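Local coordinates for protein FAM179B (Mus musculus, PDB 5DN7) that promotes microtubule polymerization and takes part in ciliogenesis and the control of cilium length, represented here by its second TOG domain, a solenoid of HEAT-type repeats, at residues N39-V44 with D77-V82; T86-H91 with K124-K129; V162-I167 with R199-E204; S169-P174 with P251-Q256. All blocks are in the same frame, centred on the assembly; numbering follows the deposited sequence.

In the fold
The four contacts show how a HEAT solenoid changes its chemistry with position. Contacts 1, 2 and 3 each join helices of successive predicted repeats, and contacts 1 and 2 share helix 80-97. Contact 1, at the helix starts, is partly buried and combines a salt bridge with a valine pair. Contact 2, midway along, mixes aliphatic packing with charged and aromatic groups. Contact 3 is fully buried and almost wholly apolar. Contact 4 is a surface contact in which the C-terminal part of helix 156-172, the helix also used by contact 3, meets a segment from beyond the last helix. Contacts 2 and 3 touch through Met128 and Ile165.

Contact 1 (N39-V44 with D77-V82); sequences NRTQAV and DSNFKV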
loop_
_atom_site.group_PDB
_atom_site.type_symbol
_atom_site.label_atom_id
_atom_site.label_comp_id
_atom_site.label_asym_id
_atom_site.label_seq_id
_atom_site.Cartn_x
_atom_site.Cartn_y
_atom_site.Cartn_z
ATOM N N ASN A 39 19.481 -13.379 16.256
ATOM C CA ASN A 39 19.974 -13.011 14.933
ATOM C C ASN A 39 19.168 -13.684 13.817
ATOM O O ASN A 39 19.673 -14.548 13.088
ATOM C CB ASN A 39 21.455 -13.371 14.790
ATOM C CG ASN A 39 22.083 -12.781 13.531
ATOM O OD1 ASN A 39 21.382 -12.390 12.595
ATOM N ND2 ASN A 39 23.417 -12.713 13.506
ATOM N N ARG A 40 17.910 -13.282 13.679
ATOM C CA ARG A 40 17.087 -13.746 12.573
ATOM C C ARG A 40 17.461 -13.001 11.294
ATOM O O ARG A 40 17.256 -13.502 10.189
ATOM C CB ARG A 40 15.607 -13.547 12.886
ATOM C CG ARG A 40 14.981 -14.619 13.765
ATOM C CD ARG A 40 13.572 -14.213 14.166
ATOM N NE ARG A 40 12.581 -15.261 13.920
ATOM C CZ ARG A 40 11.282 -15.032 13.728
ATOM N NH1 ARG A 40 10.818 -13.784 13.744
ATOM N NH2 ARG A 40 10.446 -16.046 13.515
ATOM N N THR A 41 18.035 -11.810 11.454
ATOM C CA THR A 41 18.307 -10.914 10.327
ATOM C C THR A 41 19.256 -11.507 9.280
ATOM O O THR A 41 19.020 -11.382 8.065
ATOM C CB THR A 41 18.874 -9.582 10.836
ATOM O OG1 THR A 41 17.957 -9.015 11.779
ATOM C CG2 THR A 41 19.079 -8.596 9.699
ATOM N N GLN A 42 20.309 -12.139 9.763
ATOM C CA GLN A 42 21.244 -12.791 8.883
ATOM C C GLN A 42 20.588 -13.932 8.127
ATOM O O GLN A 42 20.814 -14.067 6.959
ATOM C CB GLN A 42 22.485 -13.266 9.647
ATOM C CG GLN A 42 23.169 -14.470 9.027
ATOM C CD GLN A 42 24.076 -14.082 7.896
ATOM O OE1 GLN A 42 24.254 -12.893 7.623
ATOM N NE2 GLN A 42 24.671 -15.080 7.226
ATOM N N ALA A 43 19.765 -14.720 8.806
ATOM C CA ALA A 43 19.004 -15.802 8.199
ATOM C C ALA A 43 18.117 -15.255 7.077
ATOM O O ALA A 43 18.122 -15.769 5.956
ATOM C CB ALA A 43 18.181 -16.505 9.236
ATOM N N VAL A 44 17.373 -14.201 7.392
ATOM C CA VAL A 44 16.530 -13.521 6.428
ATOM C C VAL A 44 17.313 -13.052 5.184
ATOM O O VAL A 44 16.840 -13.186 4.037
ATOM C CB VAL A 44 15.829 -12.313 7.086
ATOM C CG1 VAL A 44 15.030 -11.530 6.053
ATOM C CG2 VAL A 44 14.936 -12.765 8.221
ATOM N N ASP A 77 7.694 -9.966 13.823
ATOM C CA ASP A 77 8.865 -9.768 14.662
ATOM C C ASP A 77 8.851 -8.414 15.359
ATOM O O ASP A 77 8.450 -7.411 14.758
ATOM C CB ASP A 77 10.134 -9.887 13.836
ATOM C CG ASP A 77 11.278 -10.457 14.628
ATOM O OD1 ASP A 77 11.915 -9.707 15.409
ATOM O OD2 ASP A 77 11.531 -11.670 14.468
ATOM N N SER A 78 9.285 -8.390 16.620
ATOM C CA SER A 78 9.402 -7.133 17.363
ATOM C C SER A 78 10.556 -6.296 16.860
ATOM O O SER A 78 10.568 -5.083 17.039
ATOM C CB SER A 78 9.580 -7.384 18.866
ATOM O OG SER A 78 8.411 -7.950 19.433
ATOM N N ASN A 79 11.534 -6.953 16.246
ATOM C CA ASN A 79 12.696 -6.274 15.714
ATOM C C ASN A 79 12.465 -5.776 14.293
ATOM O O ASN A 79 12.358 -6.575 13.369
ATOM C CB ASN A 79 13.905 -7.207 15.757
ATOM C CG ASN A 79 15.112 -6.625 15.058
ATOM O OD1 ASN A 79 15.309 -5.408 15.039
ATOM N ND2 ASN A 79 15.948 -7.494 14.497
ATOM N N PHE A 80 12.434 -4.455 14.119
ATOM C CA PHE A 80 12.068 -3.870 12.825
ATOM C C PHE A 80 13.055 -4.209 11.727
ATOM O O PHE A 80 12.718 -4.061 10.569
ATOM C CB PHE A 80 11.928 -2.342 12.908
ATOM C CG PHE A 80 13.236 -1.608 12.836
ATOM C CD1 PHE A 80 14.001 -1.416 13.974
ATOM C CD2 PHE A 80 13.701 -1.108 11.627
ATOM C CE1 PHE A 80 15.223 -0.731 13.905
ATOM C CE2 PHE A 80 14.902 -0.438 11.545
ATOM C CZ PHE A 80 15.668 -0.241 12.682
ATOM N N LYS A 81 14.265 -4.640 12.076
ATOM C CA LYS A 81 15.266 -4.973 11.058
ATOM C C LYS A 81 14.950 -6.326 10.415
ATOM O O LYS A 81 15.207 -6.544 9.212
ATOM C CB LYS A 81 16.671 -4.986 11.660
ATOM C CG LYS A 81 17.101 -3.653 12.278
ATOM C CD LYS A 81 18.370 -3.805 13.121
ATOM C CE LYS A 81 18.922 -2.449 13.563
ATOM N NZ LYS A 81 19.811 -2.558 14.765
ATOM N N VAL A 82 14.395 -7.224 11.227
ATOM C CA VAL A 82 13.845 -8.479 10.732
ATOM C C VAL A 82 12.654 -8.198 9.821
ATOM O O VAL A 82 12.560 -8.751 8.739
ATOM C CB VAL A 82 13.408 -9.411 11.875
ATOM C CG1 VAL A 82 12.672 -10.614 11.317
ATOM C CG2 VAL A 82 14.616 -9.858 12.675
#
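Val82 presses its CG2 methyl between two residues at the start of the facing helix, meeting Thr41 OG1 at 3.6 Å and Arg40 CB at 3.8 Å. Its other methyl, CG1, faces Val44 CG2 across a looser 4.4 Å. Beside this valine pair Arg40 reaches over to Asp77. The chain bends at chi3 (130°), which sets NE, and the two side chains then run alongside in opposing directions, with guanidinium and carboxylate planes 32° apart. A salt bridge joins Arg40 NH1 to Asp77 OD2 at the guanidinium edge; its modelled length of 2.3 Å is doubtfully short, so the exact geometry should not be leaned on. The second oxygen, Asp77 OD1, uses its anti lone pair to accept from Asn79 N at 2.9 Å, an Asx turn that ties the carboxylate to its own loop. Asn79 in turn is the N-cap of the next helix, accepting weakly from Lys81 N, and its side chain crosses that of Thr41 at about a right angle, ND2 3.7 Å from Thr41 OG1. The contact thus joins the first turns of helices 40-52 and 80-97, with helix 25-32 packing behind Ala43 and Val44 through Leu31.

Contact 2 (T86-H91 with K124-K129); sequences TLQVLH and KQEYMK
Aliphatic packing starts where Leu87 and Glu126 meet through their CB atoms, 3.7 Å apart, between helices 80-97 and 121-138 of successive predicted HEAT repeats in the TOG domain. These run nearly parallel, the axes of the two short segments coming within 9.2 Å.

A methylene-to-carboxylate contact is separate from this: Gln88 CG lies 3.5 Å from Glu126 CD. The Glu126 chain turns at chi2 (-57°), which places CD back beside Gln88. The amide and carboxylate planes stand 64° apart, with Gln88 NE2 3.7 Å from Glu126 OE2.

An aromatic contact forms one turn further on. Lys129 CB stands over the centre of one face of the His91 ring, 3.8 Å from the centroid and 12° off the ring normal, a CH-pi contact. The lysine chain crosses the histidine at about a right angle, and its CD comes near His91 CE1 and ND1.

The charged interaction lies within a single helix: Lys129 NZ donates to Glu126 OE2 at 3.0 Å, from above the carboxylate plane. An alanine at Glu126 would probably leave Lys129 NZ without this acid and Gln88 CG without its covering carboxylate, while the CB contact to Leu87 could remain.

Glu126 thus meets helix 80-97 with its CB and its carboxylate, and ties that carboxylate to Lys129 of its own helix. With His91 ND1 4.1 Å from Glu126 OE1, the acid could favour a protonated imidazole, whereas the nearby ammonium might work against it.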
loop_
_atom_site.group_PDB
_atom_site.type_symbol
_atom_site.label_atom_id
_atom_site.label_comp_id
_atom_site.label_asym_id
_atom_site.label_seq_id
_atom_site.Cartn_x
_atom_site.Cartn_y
_atom_site.Cartn_z
ATOM N N THR A 86 12.543 -9.099 5.865
ATOM C CA THR A 86 11.467 -9.951 5.369
ATOM C C THR A 86 10.739 -9.239 4.231
ATOM O O THR A 86 10.480 -9.842 3.214
ATOM C CB THR A 86 10.477 -10.313 6.470
ATOM O OG1 THR A 86 11.174 -10.937 7.556
ATOM C CG2 THR A 86 9.411 -11.252 5.947
ATOM N N LEU A 87 10.440 -7.954 4.406
ATOM C CA LEU A 87 9.820 -7.152 3.354
ATOM C C LEU A 87 10.660 -7.145 2.090
ATOM O O LEU A 87 10.120 -7.190 0.992
ATOM C CB LEU A 87 9.577 -5.717 3.822
ATOM C CG LEU A 87 8.388 -5.545 4.754
ATOM C CD1 LEU A 87 8.300 -4.130 5.291
ATOM C CD2 LEU A 87 7.108 -5.919 3.994
ATOM N N GLN A 88 11.981 -7.097 2.239
ATOM C CA GLN A 88 12.839 -7.237 1.068
ATOM C C GLN A 88 12.692 -8.607 0.385
ATOM O O GLN A 88 12.636 -8.715 -0.863
ATOM C CB GLN A 88 14.283 -7.009 1.461
ATOM C CG GLN A 88 14.589 -5.563 1.707
ATOM C CD GLN A 88 16.044 -5.356 1.935
ATOM O OE1 GLN A 88 16.635 -5.983 2.816
ATOM N NE2 GLN A 88 16.652 -4.487 1.133
ATOM N N VAL A 89 12.626 -9.658 1.198
ATOM C CA VAL A 89 12.380 -10.987 0.638
ATOM C C VAL A 89 11.033 -11.061 -0.109
ATOM O O VAL A 89 10.938 -11.612 -1.194
ATOM C CB VAL A 89 12.428 -12.049 1.734
ATOM C CG1 VAL A 89 11.812 -13.354 1.238
ATOM C CG2 VAL A 89 13.876 -12.247 2.187
ATOM N N LEU A 90 10.001 -10.490 0.485
ATOM C CA LEU A 90 8.666 -10.460 -0.083
ATOM C C LEU A 90 8.636 -9.665 -1.385
ATOM O O LEU A 90 8.010 -10.079 -2.352
ATOM C CB LEU A 90 7.684 -9.870 0.933
ATOM C CG LEU A 90 6.214 -9.814 0.521
ATOM C CD1 LEU A 90 5.744 -11.203 0.160
ATOM C CD2 LEU A 90 5.345 -9.200 1.628
ATOM N N HIS A 91 9.319 -8.528 -1.408
ATOM C CA HIS A 91 9.435 -7.732 -2.621
ATOM C C HIS A 91 10.082 -8.542 -3.731
ATOM O O HIS A 91 9.597 -8.553 -4.874
ATOM C CB HIS A 91 10.257 -6.462 -2.389
ATOM C CG HIS A 91 10.424 -5.629 -3.624
ATOM N ND1 HIS A 91 11.578 -4.933 -3.915
ATOM C CD2 HIS A 91 9.572 -5.385 -4.652
ATOM C CE1 HIS A 91 11.431 -4.302 -5.066
ATOM N NE2 HIS A 91 10.222 -4.566 -5.533
ATOM N N LYS A 124 8.681 1.725 5.025
ATOM C CA LYS A 124 7.885 2.389 3.997
ATOM C C LYS A 124 8.513 2.284 2.590
ATOM O O LYS A 124 7.792 2.095 1.603
ATOM C CB LYS A 124 7.665 3.854 4.372
ATOM C CG LYS A 124 6.880 4.622 3.331
ATOM C CD LYS A 124 6.471 6.001 3.831
ATOM C CE LYS A 124 5.976 6.846 2.657
ATOM N NZ LYS A 124 5.871 8.323 2.970
ATOM N N GLN A 125 9.839 2.370 2.495
ATOM C CA GLN A 125 10.523 2.130 1.221
ATOM C C GLN A 125 10.120 0.765 0.658
ATOM O O GLN A 125 9.673 0.640 -0.509
ATOM C CB GLN A 125 12.045 2.174 1.375
ATOM C CG GLN A 125 12.655 3.548 1.296
ATOM C CD GLN A 125 14.141 3.541 1.629
ATOM O OE1 GLN A 125 14.706 2.501 1.990
ATOM N NE2 GLN A 125 14.775 4.710 1.539
ATOM N N GLU A 126 10.276 -0.259 1.498
ATOM C CA GLU A 126 9.956 -1.588 0.984
ATOM C C GLU A 126 8.462 -1.793 0.677
ATOM O O GLU A 126 8.112 -2.367 -0.373
ATOM C CB GLU A 126 10.452 -2.663 1.950
ATOM C CG GLU A 126 11.967 -2.616 2.123
ATOM C CD GLU A 126 12.707 -2.770 0.800
ATOM O OE1 GLU A 126 12.216 -3.507 -0.085
ATOM O OE2 GLU A 126 13.784 -2.153 0.634
ATOM N N TYR A 127 7.561 -1.322 1.537
ATOM C CA TYR A 127 6.175 -1.633 1.205
ATOM C C TYR A 127 5.659 -0.779 0.039
ATOM O O TYR A 127 4.782 -1.227 -0.705
ATOM C CB TYR A 127 5.242 -1.558 2.425
ATOM C CG TYR A 127 4.960 -0.238 3.100
ATOM C CD1 TYR A 127 4.298 0.799 2.442
ATOM C CD2 TYR A 127 5.259 -0.072 4.459
ATOM C CE1 TYR A 127 3.999 1.989 3.103
ATOM C CE2 TYR A 127 4.965 1.102 5.123
ATOM C CZ TYR A 127 4.336 2.127 4.450
ATOM O OH TYR A 127 4.054 3.288 5.132
ATOM N N MET A 128 6.211 0.411 -0.161
ATOM C CA MET A 128 5.843 1.186 -1.345
ATOM C C MET A 128 6.319 0.466 -2.616
ATOM O O MET A 128 5.573 0.406 -3.641
ATOM C CB MET A 128 6.416 2.608 -1.292
ATOM C CG MET A 128 5.720 3.569 -0.311
ATOM S SD MET A 128 3.898 3.535 -0.400
ATOM C CE MET A 128 3.584 3.843 -2.151
ATOM N N LYS A 129 7.537 -0.086 -2.561
ATOM C CA LYS A 129 7.979 -0.921 -3.696
ATOM C C LYS A 129 6.978 -2.037 -3.986
ATOM O O LYS A 129 6.536 -2.241 -5.149
ATOM C CB LYS A 129 9.358 -1.533 -3.438
ATOM C CG LYS A 129 10.522 -0.549 -3.540
ATOM C CD LYS A 129 11.770 -1.186 -2.936
ATOM C CE LYS A 129 12.959 -0.263 -3.006
ATOM N NZ LYS A 129 13.989 -0.723 -2.032
#

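Contact 3 (V162-I167 with R199-E204); sequences VVNICI and RQAALE
Side-by-side stacking of helices 156-172 and 196-213, from two successive predicted HEAT repeats, brings Val163 and Ile167 against Ala201. The helices run nearly parallel, 18° apart in direction, the axes of the two short segments coming within 9.0 Å. The small side chain of Ala201 lets Val163 come close: CG1 lies 3.7 Å from Ala201 CB and 3.5 Å from Ala201 O, so the methyl also lies against the helix backbone. CG1 can do this because it is anti to the backbone N (chi1 -175°). One turn on, Ile167 repeats the approach with its CD1, which is 3.6 Å from the same carbonyl oxygen and 3.9 Å from Glu204 CB. Its chi2 of 167° carries CD1 outward to the facing helix, where it meets both.

The polar groups bordering this apolar seam turn to other partners. Asn164 OD1 passes 4.0 Å from Ala201 CB but takes its hydrogen bond from Tyr261 OH, while its ND2 binds Glu161 of the same helix. Glu204 contributes only its CB here; its chain bends away so that the carboxylate forms a salt bridge with Arg244 and accepts from Ala262 N. Asn164 OD1 and the Glu204 carboxylate are thus satisfied by later parts of the chain. Branched side chains resting on Ala201 and the backbone of the next helix are in keeping with side-by-side packing of HEAT repeats in a solenoid.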
loop_
_atom_site.group_PDB
_atom_site.type_symbol
_atom_site.label_atom_id
_atom_site.label_comp_id
_atom_site.label_asym_id
_atom_site.label_seq_id
_atom_site.Cartn_x
_atom_site.Cartn_y
_atom_site.Cartn_z
ATOM N N VAL A 162 -3.038 4.011 3.796
ATOM C CA VAL A 162 -3.981 3.603 2.763
ATOM C C VAL A 162 -4.282 4.800 1.865
ATOM O O VAL A 162 -4.198 4.717 0.618
ATOM C CB VAL A 162 -5.302 3.062 3.362
ATOM C CG1 VAL A 162 -6.380 2.988 2.277
ATOM C CG2 VAL A 162 -5.081 1.696 3.991
ATOM N N VAL A 163 -4.617 5.924 2.503
ATOM C CA VAL A 163 -4.905 7.109 1.706
ATOM C C VAL A 163 -3.664 7.554 0.885
ATOM O O VAL A 163 -3.776 7.885 -0.301
ATOM C CB VAL A 163 -5.390 8.286 2.576
ATOM C CG1 VAL A 163 -5.803 9.468 1.685
ATOM C CG2 VAL A 163 -6.534 7.855 3.439
ATOM N N ASN A 164 -2.484 7.517 1.492
ATOM C CA ASN A 164 -1.299 7.956 0.747
ATOM C C ASN A 164 -0.972 7.043 -0.435
ATOM O O ASN A 164 -0.494 7.502 -1.471
ATOM C CB ASN A 164 -0.070 8.056 1.656
ATOM C CG ASN A 164 -0.072 9.314 2.532
ATOM O OD1 ASN A 164 -0.558 10.379 2.137
ATOM N ND2 ASN A 164 0.487 9.187 3.731
ATOM N N ILE A 165 -1.218 5.749 -0.272
ATOM C CA ILE A 165 -0.975 4.794 -1.351
ATOM C C ILE A 165 -1.985 5.029 -2.482
ATOM O O ILE A 165 -1.650 4.880 -3.667
ATOM C CB ILE A 165 -1.039 3.335 -0.824
ATOM C CG1 ILE A 165 0.187 3.046 0.047
ATOM C CG2 ILE A 165 -1.090 2.319 -1.955
ATOM C CD1 ILE A 165 0.026 1.757 0.916
ATOM N N CYS A 166 -3.216 5.403 -2.115
ATOM C CA CYS A 166 -4.170 5.849 -3.125
ATOM C C CYS A 166 -3.638 7.075 -3.902
ATOM O O CYS A 166 -3.687 7.103 -5.153
ATOM C CB CYS A 166 -5.531 6.161 -2.486
ATOM S SG CYS A 166 -6.390 4.674 -1.911
ATOM N N ILE A 167 -3.115 8.068 -3.180
ATOM C CA ILE A 167 -2.554 9.262 -3.832
ATOM C C ILE A 167 -1.443 8.887 -4.809
ATOM O O ILE A 167 -1.398 9.339 -5.964
ATOM C CB ILE A 167 -1.977 10.260 -2.817
ATOM C CG1 ILE A 167 -3.074 10.794 -1.908
ATOM C CG2 ILE A 167 -1.231 11.425 -3.540
ATOM C CD1 ILE A 167 -2.538 11.530 -0.685
ATOM N N ARG A 199 -7.209 12.992 7.799
ATOM C CA ARG A 199 -8.003 14.025 7.129
ATOM C C ARG A 199 -7.146 14.836 6.143
ATOM O O ARG A 199 -7.584 15.144 5.035
ATOM C CB ARG A 199 -8.667 14.954 8.165
ATOM C CG ARG A 199 -9.662 14.258 9.080
ATOM C CD ARG A 199 -10.520 15.258 9.873
ATOM N NE ARG A 199 -9.738 16.227 10.647
ATOM C CZ ARG A 199 -9.399 16.080 11.927
ATOM N NH1 ARG A 199 -9.756 14.995 12.603
ATOM N NH2 ARG A 199 -8.688 17.021 12.541
ATOM N N GLN A 200 -5.928 15.174 6.559
ATOM C CA GLN A 200 -5.001 15.908 5.703
ATOM C C GLN A 200 -4.639 15.089 4.468
ATOM O O GLN A 200 -4.566 15.619 3.359
ATOM C CB GLN A 200 -3.734 16.279 6.478
ATOM C CG GLN A 200 -3.935 17.390 7.496
ATOM C CD GLN A 200 -2.670 17.705 8.271
ATOM O OE1 GLN A 200 -2.418 18.854 8.631
ATOM N NE2 GLN A 200 -1.865 16.681 8.531
ATOM N N ALA A 201 -4.421 13.794 4.669
ATOM C CA ALA A 201 -4.158 12.869 3.565
ATOM C C ALA A 201 -5.336 12.834 2.602
ATOM O O ALA A 201 -5.149 12.894 1.379
ATOM C CB ALA A 201 -3.857 11.479 4.084
ATOM N N ALA A 202 -6.545 12.750 3.158
ATOM C CA ALA A 202 -7.759 12.640 2.357
ATOM C C ALA A 202 -8.041 13.908 1.552
ATOM O O ALA A 202 -8.555 13.823 0.446
ATOM C CB ALA A 202 -8.967 12.308 3.243
ATOM N N LEU A 203 -7.734 15.075 2.112
ATOM C CA LEU A 203 -7.879 16.315 1.356
ATOM C C LEU A 203 -6.892 16.345 0.178
ATOM O O LEU A 203 -7.265 16.718 -0.938
ATOM C CB LEU A 203 -7.689 17.533 2.275
ATOM C CG LEU A 203 -8.813 17.684 3.322
ATOM C CD1 LEU A 203 -8.385 18.572 4.491
ATOM C CD2 LEU A 203 -10.114 18.211 2.697
ATOM N N GLU A 204 -5.644 15.930 0.404
ATOM C CA GLU A 204 -4.720 15.829 -0.739
ATOM C C GLU A 204 -5.240 14.876 -1.806
ATOM O O GLU A 204 -5.169 15.162 -3.033
ATOM C CB GLU A 204 -3.333 15.366 -0.287
ATOM C CG GLU A 204 -2.593 16.380 0.559
ATOM C CD GLU A 204 -2.214 17.663 -0.202
ATOM O OE1 GLU A 204 -1.306 17.624 -1.071
ATOM O OE2 GLU A 204 -2.818 18.722 0.092
#

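Contact 4 (S169-P174 with P251-Q256); sequences SLLTYP and PRLTEQ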
loop_
_atom_site.group_PDB
_atom_site.type_symbol
_atom_site.label_atom_id
_atom_site.label_comp_id
_atom_site.label_asym_id
_atom_site.label_seq_id
_atom_site.Cartn_x
_atom_site.Cartn_y
_atom_site.Cartn_z
ATOM N N SER A 169 -0.937 6.024 -6.275
ATOM C CA SER A 169 -1.595 5.351 -7.383
ATOM C C SER A 169 -2.158 6.338 -8.424
ATOM O O SER A 169 -1.931 6.187 -9.626
ATOM C CB SER A 169 -2.722 4.461 -6.833
ATOM O OG SER A 169 -3.038 3.417 -7.724
ATOM N N LEU A 170 -2.873 7.352 -7.954
ATOM C CA LEU A 170 -3.536 8.287 -8.839
ATOM C C LEU A 170 -2.526 9.211 -9.520
ATOM O O LEU A 170 -2.821 9.786 -10.562
ATOM C CB LEU A 170 -4.554 9.127 -8.076
ATOM C CG LEU A 170 -5.834 8.438 -7.610
ATOM C CD1 LEU A 170 -6.358 9.129 -6.339
ATOM C CD2 LEU A 170 -6.867 8.489 -8.748
ATOM N N LEU A 171 -1.349 9.361 -8.918
ATOM C CA LEU A 171 -0.287 10.133 -9.557
ATOM C C LEU A 171 0.601 9.269 -10.480
ATOM O O LEU A 171 1.418 9.792 -11.222
ATOM C CB LEU A 171 0.594 10.825 -8.497
ATOM C CG LEU A 171 0.039 11.980 -7.657
ATOM C CD1 LEU A 171 0.991 12.350 -6.521
ATOM C CD2 LEU A 171 -0.221 13.190 -8.538
ATOM N N THR A 172 0.470 7.954 -10.405
ATOM C CA THR A 172 1.297 7.078 -11.225
ATOM C C THR A 172 0.572 6.594 -12.507
ATOM O O THR A 172 1.209 6.320 -13.526
ATOM C CB THR A 172 1.753 5.857 -10.400
ATOM O OG1 THR A 172 2.462 6.325 -9.254
ATOM C CG2 THR A 172 2.637 4.914 -11.211
ATOM N N TYR A 173 -0.754 6.522 -12.442
ATOM C CA TYR A 173 -1.570 5.928 -13.490
ATOM C C TYR A 173 -2.560 6.936 -14.051
ATOM O O TYR A 173 -3.047 7.790 -13.318
ATOM C CB TYR A 173 -2.298 4.693 -12.945
ATOM C CG TYR A 173 -1.341 3.578 -12.633
ATOM C CD1 TYR A 173 -0.850 2.778 -13.650
ATOM C CD2 TYR A 173 -0.886 3.344 -11.330
ATOM C CE1 TYR A 173 0.045 1.763 -13.394
ATOM C CE2 TYR A 173 0.032 2.330 -11.063
ATOM C CZ TYR A 173 0.486 1.540 -12.111
ATOM O OH TYR A 173 1.384 0.514 -11.905
ATOM N N PRO A 174 -2.871 6.835 -15.361
ATOM C CA PRO A 174 -3.835 7.756 -15.985
ATOM C C PRO A 174 -5.255 7.638 -15.402
ATOM O O PRO A 174 -5.606 6.607 -14.844
ATOM C CB PRO A 174 -3.822 7.333 -17.471
ATOM C CG PRO A 174 -3.338 5.922 -17.470
ATOM C CD PRO A 174 -2.400 5.791 -16.297
ATOM N N PRO A 251 -0.074 17.350 -4.764
ATOM C CA PRO A 251 1.068 16.636 -4.192
ATOM C C PRO A 251 1.878 16.012 -5.327
ATOM O O PRO A 251 1.422 16.028 -6.466
ATOM C CB PRO A 251 0.406 15.563 -3.319
ATOM C CG PRO A 251 -0.843 15.241 -4.086
ATOM C CD PRO A 251 -1.330 16.592 -4.584
ATOM N N ARG A 252 3.057 15.481 -5.028
ATOM C CA ARG A 252 3.908 14.866 -6.041
ATOM C C ARG A 252 4.528 13.653 -5.422
ATOM O O ARG A 252 4.440 13.467 -4.198
ATOM C CB ARG A 252 5.009 15.828 -6.525
ATOM C CG ARG A 252 5.998 16.237 -5.411
ATOM C CD ARG A 252 7.128 17.133 -5.946
ATOM N NE ARG A 252 7.914 16.458 -6.976
ATOM C CZ ARG A 252 8.924 15.635 -6.727
ATOM N NH1 ARG A 252 9.281 15.393 -5.477
ATOM N NH2 ARG A 252 9.588 15.067 -7.729
ATOM N N LEU A 253 5.192 12.858 -6.249
ATOM C CA LEU A 253 5.871 11.658 -5.790
ATOM C C LEU A 253 7.370 11.842 -5.776
ATOM O O LEU A 253 7.940 12.347 -6.733
ATOM C CB LEU A 253 5.538 10.469 -6.688
ATOM C CG LEU A 253 4.119 9.922 -6.669
ATOM C CD1 LEU A 253 4.071 8.708 -7.567
ATOM C CD2 LEU A 253 3.712 9.566 -5.247
ATOM N N THR A 254 8.017 11.412 -4.702
ATOM C CA THR A 254 9.469 11.328 -4.703
ATOM C C THR A 254 9.905 10.155 -5.570
ATOM O O THR A 254 9.085 9.370 -6.013
ATOM C CB THR A 254 10.040 11.129 -3.310
ATOM O OG1 THR A 254 9.810 9.776 -2.897
ATOM C CG2 THR A 254 9.395 12.097 -2.329
ATOM N N GLU A 255 11.212 10.041 -5.785
ATOM C CA GLU A 255 11.771 8.910 -6.510
ATOM C C GLU A 255 11.472 7.627 -5.743
ATOM O O GLU A 255 11.173 6.592 -6.335
ATOM C CB GLU A 255 13.280 9.079 -6.691
ATOM C CG GLU A 255 13.936 7.973 -7.502
ATOM C CD GLU A 255 15.421 8.199 -7.702
ATOM O OE1 GLU A 255 15.948 9.200 -7.175
ATOM O OE2 GLU A 255 16.063 7.374 -8.387
ATOM N N GLN A 256 11.516 7.716 -4.418
ATOM C CA GLN A 256 11.228 6.568 -3.566
ATOM C C GLN A 256 9.746 6.195 -3.569
ATOM O O GLN A 256 9.338 5.267 -2.871
ATOM C CB GLN A 256 11.698 6.836 -2.135
ATOM C CG GLN A 256 13.207 6.939 -1.985
ATOM C CD GLN A 256 13.619 7.686 -0.732
ATOM O OE1 GLN A 256 14.190 7.104 0.191
ATOM N NE2 GLN A 256 13.335 8.981 -0.695
#
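Ser169 O is gripped by two backbone donors, Thr172 N and Tyr173 N, each at 3.1 Å, and this turn near the end of the helix presents Leu171 and Thr172 to Leu253. Leu171 carries most of the contact. With its chi2 at 170°, CD1 is extended away from the helix, and it comes to rest 3.7 Å from Pro251 O, 3.9 Å from Arg252 CA and 4.0 Å from Leu253 CG. Against the proline ring the approach is looser, CD1 to Pro251 CG being 4.2 Å.

Leu253 answers from the other segment. Its CG also packs on Leu171 CB, and its CD1 reaches Thr172 OG1 at 3.3 Å, the two side chains crossing at about a right angle. That hydroxyl has its polar partner within the helix, a hydrogen bond to Cys168 O, so the leucine methyl meets an oxygen already engaged. An alanine in place of Leu253 would probably open a gap beside Leu171 and leave the Thr172 hydroxyl without its methyl cover.

Arg252 points away from the helix and forms a salt bridge with Glu260, the residue with which it also shares backbone hydrogen bonds in a two-stranded antiparallel sheet. Pro251 leans on helix 196-213 through Glu204 and Val208. The arrangement is that of a HEAT solenoid whose chain, after its last helix, doubles back as a short strand pair across the ends and sides of earlier helices.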